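Local coordinates for lipoprotein (Mycoplasma mycoides subsp. capri, PDB 7ADK) that probably acts as a lipid-anchored cell-surface peptidase of the PA clan, the superfamily of the chymotrypsin-like proteases, at residues 429-434 / 584-589. Sequence-based numbering, arbitrary orientation.
Sequences MDYLDE and NNYSES
One hydrogen bond joins strand 421-433 to the loop that follows helix 575-582. Tyr586 reaches across with CG anti to its backbone N (chi1 -177°), and its OH donates to Met429 O at 3.1 Å. The hydroxyl stands over the carbonyl plane rather than in it: the C=O...donor angle is 110°, and the donor lies 65° out of the plane, off the lone pairs. Val593 N also bonds this OH, so the phenol end is gripped twice. The carbonyl sits in a classic beta bulge, where Met429 and Asp430 together face Tyr444 of strand 442-447.

Packing between two tyrosines makes the apolar part. Tyr431 holds CG between its backbone N and carbonyl carbon, which directs the ring at the loop. The rings cross obliquely and do not stack; Tyr586 CD2 comes in the plane of the Tyr431 ring, at its edge, with Tyr431 CD2 and Tyr586 CD2 3.9 Å apart. Further out, Tyr431 CE2 lies 3.9 Å from Ser587 CA. Lys592 touches Tyr431 as well.

Several other polar groups are engaged within their own segment or elsewhere in the chain. Ser587 OG donates to Glu588 OE2 at 2.9 Å, approaching from above the carboxylate plane, while Lys592 NZ bonds the backbone oxygens of Ser587 and Ser589. Tyr431 OH merely approaches Ser587 O, at 3.6 Å. The CA-CB bond of Asp430 points away from the loop; OD2 bonds Tyr824 OH and Ser837 OG, and OD1 takes Leu839 N and, weakly, Tyr431 N.

The contact sets an irregular loop against the bulged part of an antiparallel sheet. Chemically, the main-chain oxygen of a buried residue is paired with a phenol that Val593 N also bonds, which probably helps to orient the hydroxyl, while the neighbouring aromatic edge contributes van der Waals packing.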
ATOM      1  N   MET B 429     -12.306  -6.618  26.407  1.00 64.77           N
ATOM      2  CA  MET B 429     -13.224  -5.900  27.284  1.00 64.77           C
ATOM      3  C   MET B 429     -13.086  -6.290  28.749  1.00 64.77           C
ATOM      4  O   MET B 429     -13.186  -5.430  29.614  1.00 64.77           O
ATOM      5  CB  MET B 429     -14.658  -5.990  26.767  1.00 64.77           C
ATOM      6  CG  MET B 429     -15.384  -7.314  27.001  1.00 64.77           C
ATOM      7  SD  MET B 429     -17.185  -7.168  26.980  1.00 64.77           S
ATOM      8  CE  MET B 429     -17.438  -6.985  25.221  1.00 64.77           C
ATOM      9  N   ASP B 430     -12.809  -7.552  29.064  1.00 64.27           N
ATOM     10  CA  ASP B 430     -12.881  -8.054  30.433  1.00 64.27           C
ATOM     11  C   ASP B 430     -11.953  -9.259  30.665  1.00 64.27           C
ATOM     12  O   ASP B 430     -11.478  -9.892  29.722  1.00 64.27           O
ATOM     13  CB  ASP B 430     -14.353  -8.369  30.745  1.00 64.27           C
ATOM     14  CG  ASP B 430     -14.677  -8.577  32.216  1.00 64.27           C
ATOM     15  OD1 ASP B 430     -13.901  -8.134  33.071  1.00 64.27           O
ATOM     16  OD2 ASP B 430     -15.721  -9.190  32.525  1.00 64.27           O
ATOM     17  N   TYR B 431     -11.711  -9.589  31.930  1.00 68.15           N
ATOM     18  CA  TYR B 431     -11.112 -10.849  32.359  1.00 68.15           C
ATOM     19  C   TYR B 431     -11.706 -11.336  33.685  1.00 68.15           C
ATOM     20  O   TYR B 431     -11.988 -10.550  34.582  1.00 68.15           O
ATOM     21  CB  TYR B 431      -9.586 -10.754  32.422  1.00 68.15           C
ATOM     22  CG  TYR B 431      -8.979  -9.672  33.294  1.00 68.15           C
ATOM     23  CD1 TYR B 431      -8.861  -9.841  34.684  1.00 68.15           C
ATOM     24  CD2 TYR B 431      -8.457  -8.519  32.686  1.00 68.15           C
ATOM     25  CE1 TYR B 431      -8.202  -8.872  35.457  1.00 68.15           C
ATOM     26  CE2 TYR B 431      -7.809  -7.542  33.450  1.00 68.15           C
ATOM     27  CZ  TYR B 431      -7.672  -7.723  34.837  1.00 68.15           C
ATOM     28  OH  TYR B 431      -7.061  -6.766  35.568  1.00 68.15           O
ATOM     29  N   LEU B 432     -11.854 -12.650  33.817  1.00 74.89           N
ATOM     30  CA  LEU B 432     -12.299 -13.296  35.045  1.00 74.89           C
ATOM     31  C   LEU B 432     -11.196 -13.151  36.092  1.00 74.89           C
ATOM     32  O   LEU B 432     -10.032 -13.378  35.782  1.00 74.89           O
ATOM     33  CB  LEU B 432     -12.627 -14.756  34.712  1.00 74.89           C
ATOM     34  CG  LEU B 432     -13.103 -15.628  35.872  1.00 74.89           C
ATOM     35  CD1 LEU B 432     -14.450 -15.195  36.423  1.00 74.89           C
ATOM     36  CD2 LEU B 432     -13.240 -17.057  35.388  1.00 74.89           C
ATOM     37  N   ASP B 433     -11.525 -12.739  37.310  1.00 88.06           N
ATOM     38  CA  ASP B 433     -10.534 -12.356  38.315  1.00 88.06           C
ATOM     39  C   ASP B 433     -10.524 -13.315  39.517  1.00 88.06           C
ATOM     40  O   ASP B 433     -11.280 -13.144  40.474  1.00 88.06           O
ATOM     41  CB  ASP B 433     -10.749 -10.877  38.671  1.00 88.06           C
ATOM     42  CG  ASP B 433      -9.619 -10.297  39.522  1.00 88.06           C
ATOM     43  OD1 ASP B 433      -8.744 -11.057  39.965  1.00 88.06           O
ATOM     44  OD2 ASP B 433      -9.577  -9.065  39.708  1.00 88.06           O
ATOM     45  N   GLU B 434      -9.684 -14.352  39.465  1.00 95.97           N
ATOM     46  CA  GLU B 434      -9.548 -15.353  40.538  1.00 95.97           C
ATOM     47  C   GLU B 434      -8.528 -14.938  41.620  1.00 95.97           C
ATOM     48  O   GLU B 434      -8.656 -15.313  42.775  1.00 95.97           O
ATOM     49  CB  GLU B 434      -9.055 -16.690  39.955  1.00 95.97           C
ATOM     50  CG  GLU B 434      -9.868 -17.251  38.777  1.00 95.97           C
ATOM     51  CD  GLU B 434      -9.226 -16.931  37.418  1.00 95.97           C
ATOM     52  OE1 GLU B 434      -8.473 -15.939  37.304  1.00 95.97           O
ATOM     53  OE2 GLU B 434      -9.440 -17.704  36.464  1.00 95.97           O
ATOM     54  N   ASN B 584      -1.074  -7.282  25.368  1.00 62.27           N
ATOM     55  CA  ASN B 584      -0.480  -5.945  25.530  1.00 62.27           C
ATOM     56  C   ASN B 584      -0.560  -5.425  26.980  1.00 62.27           C
ATOM     57  O   ASN B 584      -0.738  -4.238  27.246  1.00 62.27           O
ATOM     58  CB  ASN B 584      -1.090  -4.985  24.511  1.00 62.27           C
ATOM     59  CG  ASN B 584      -0.450  -4.982  23.140  1.00 62.27           C
ATOM     60  OD1 ASN B 584       0.750  -4.990  22.992  1.00 62.27           O
ATOM     61  ND2 ASN B 584      -1.219  -4.850  22.094  1.00 62.27           N
ATOM     62  N   ASN B 585      -0.459  -6.346  27.928  1.00 67.41           N
ATOM     63  CA  ASN B 585      -0.523  -6.158  29.368  1.00 67.41           C
ATOM     64  C   ASN B 585      -1.778  -5.420  29.889  1.00 67.41           C
ATOM     65  O   ASN B 585      -1.684  -4.605  30.800  1.00 67.41           O
ATOM     66  CB  ASN B 585       0.813  -5.588  29.852  1.00 67.41           C
ATOM     67  CG  ASN B 585       1.094  -5.909  31.300  1.00 67.41           C
ATOM     68  OD1 ASN B 585       0.381  -6.614  31.991  1.00 67.41           O
ATOM     69  ND2 ASN B 585       2.176  -5.418  31.825  1.00 67.41           N
ATOM     70  N   TYR B 586      -2.957  -5.719  29.341  1.00 63.58           N
ATOM     71  CA  TYR B 586      -4.244  -5.130  29.779  1.00 63.58           C
ATOM     72  C   TYR B 586      -4.547  -5.298  31.281  1.00 63.58           C
ATOM     73  O   TYR B 586      -5.233  -4.471  31.884  1.00 63.58           O
ATOM     74  CB  TYR B 586      -5.373  -5.752  28.938  1.00 63.58           C
ATOM     75  CG  TYR B 586      -6.750  -5.195  29.229  1.00 63.58           C
ATOM     76  CD1 TYR B 586      -7.067  -3.867  28.894  1.00 63.58           C
ATOM     77  CD2 TYR B 586      -7.773  -6.024  29.730  1.00 63.58           C
ATOM     78  CE1 TYR B 586      -8.372  -3.376  29.062  1.00 63.58           C
ATOM     79  CE2 TYR B 586      -9.081  -5.531  29.913  1.00 63.58           C
ATOM     80  CZ  TYR B 586      -9.375  -4.199  29.577  1.00 63.58           C
ATOM     81  OH  TYR B 586     -10.623  -3.686  29.703  1.00 63.58           O
ATOM     82  N   SER B 587      -4.010  -6.323  31.929  1.00 66.46           N
ATOM     83  CA  SER B 587      -4.076  -6.494  33.385  1.00 66.46           C
ATOM     84  C   SER B 587      -3.459  -5.325  34.150  1.00 66.46           C
ATOM     85  O   SER B 587      -4.087  -4.771  35.047  1.00 66.46           O
ATOM     86  CB  SER B 587      -3.369  -7.784  33.790  1.00 66.46           C
ATOM     87  OG  SER B 587      -3.448  -8.014  35.174  1.00 66.46           O
ATOM     88  N   GLU B 588      -2.236  -4.928  33.814  1.00 73.03           N
ATOM     89  CA  GLU B 588      -1.470  -3.925  34.562  1.00 73.03           C
ATOM     90  C   GLU B 588      -1.573  -2.510  33.998  1.00 73.03           C
ATOM     91  O   GLU B 588      -1.261  -1.546  34.696  1.00 73.03           O
ATOM     92  CB  GLU B 588      -0.002  -4.362  34.680  1.00 73.03           C
ATOM     93  CG  GLU B 588       0.200  -5.699  35.396  1.00 73.03           C
ATOM     94  CD  GLU B 588      -0.595  -5.785  36.699  1.00 73.03           C
ATOM     95  OE1 GLU B 588      -0.405  -4.928  37.586  1.00 73.03           O
ATOM     96  OE2 GLU B 588      -1.428  -6.702  36.835  1.00 73.03           O
ATOM     97  N   SER B 589      -2.281  -2.309  32.884  1.00 70.96           N
ATOM     98  CA  SER B 589      -2.833  -1.004  32.474  1.00 70.96           C
ATOM     99  C   SER B 589      -3.916  -0.388  33.400  1.00 70.96           C
ATOM    100  O   SER B 589      -4.787  -1.094  33.924  1.00 70.96           O
ATOM    101  CB  SER B 589      -3.387  -1.126  31.064  1.00 70.96           C
ATOM    102  OG  SER B 589      -3.868   0.138  30.675  1.00 70.96           O
TER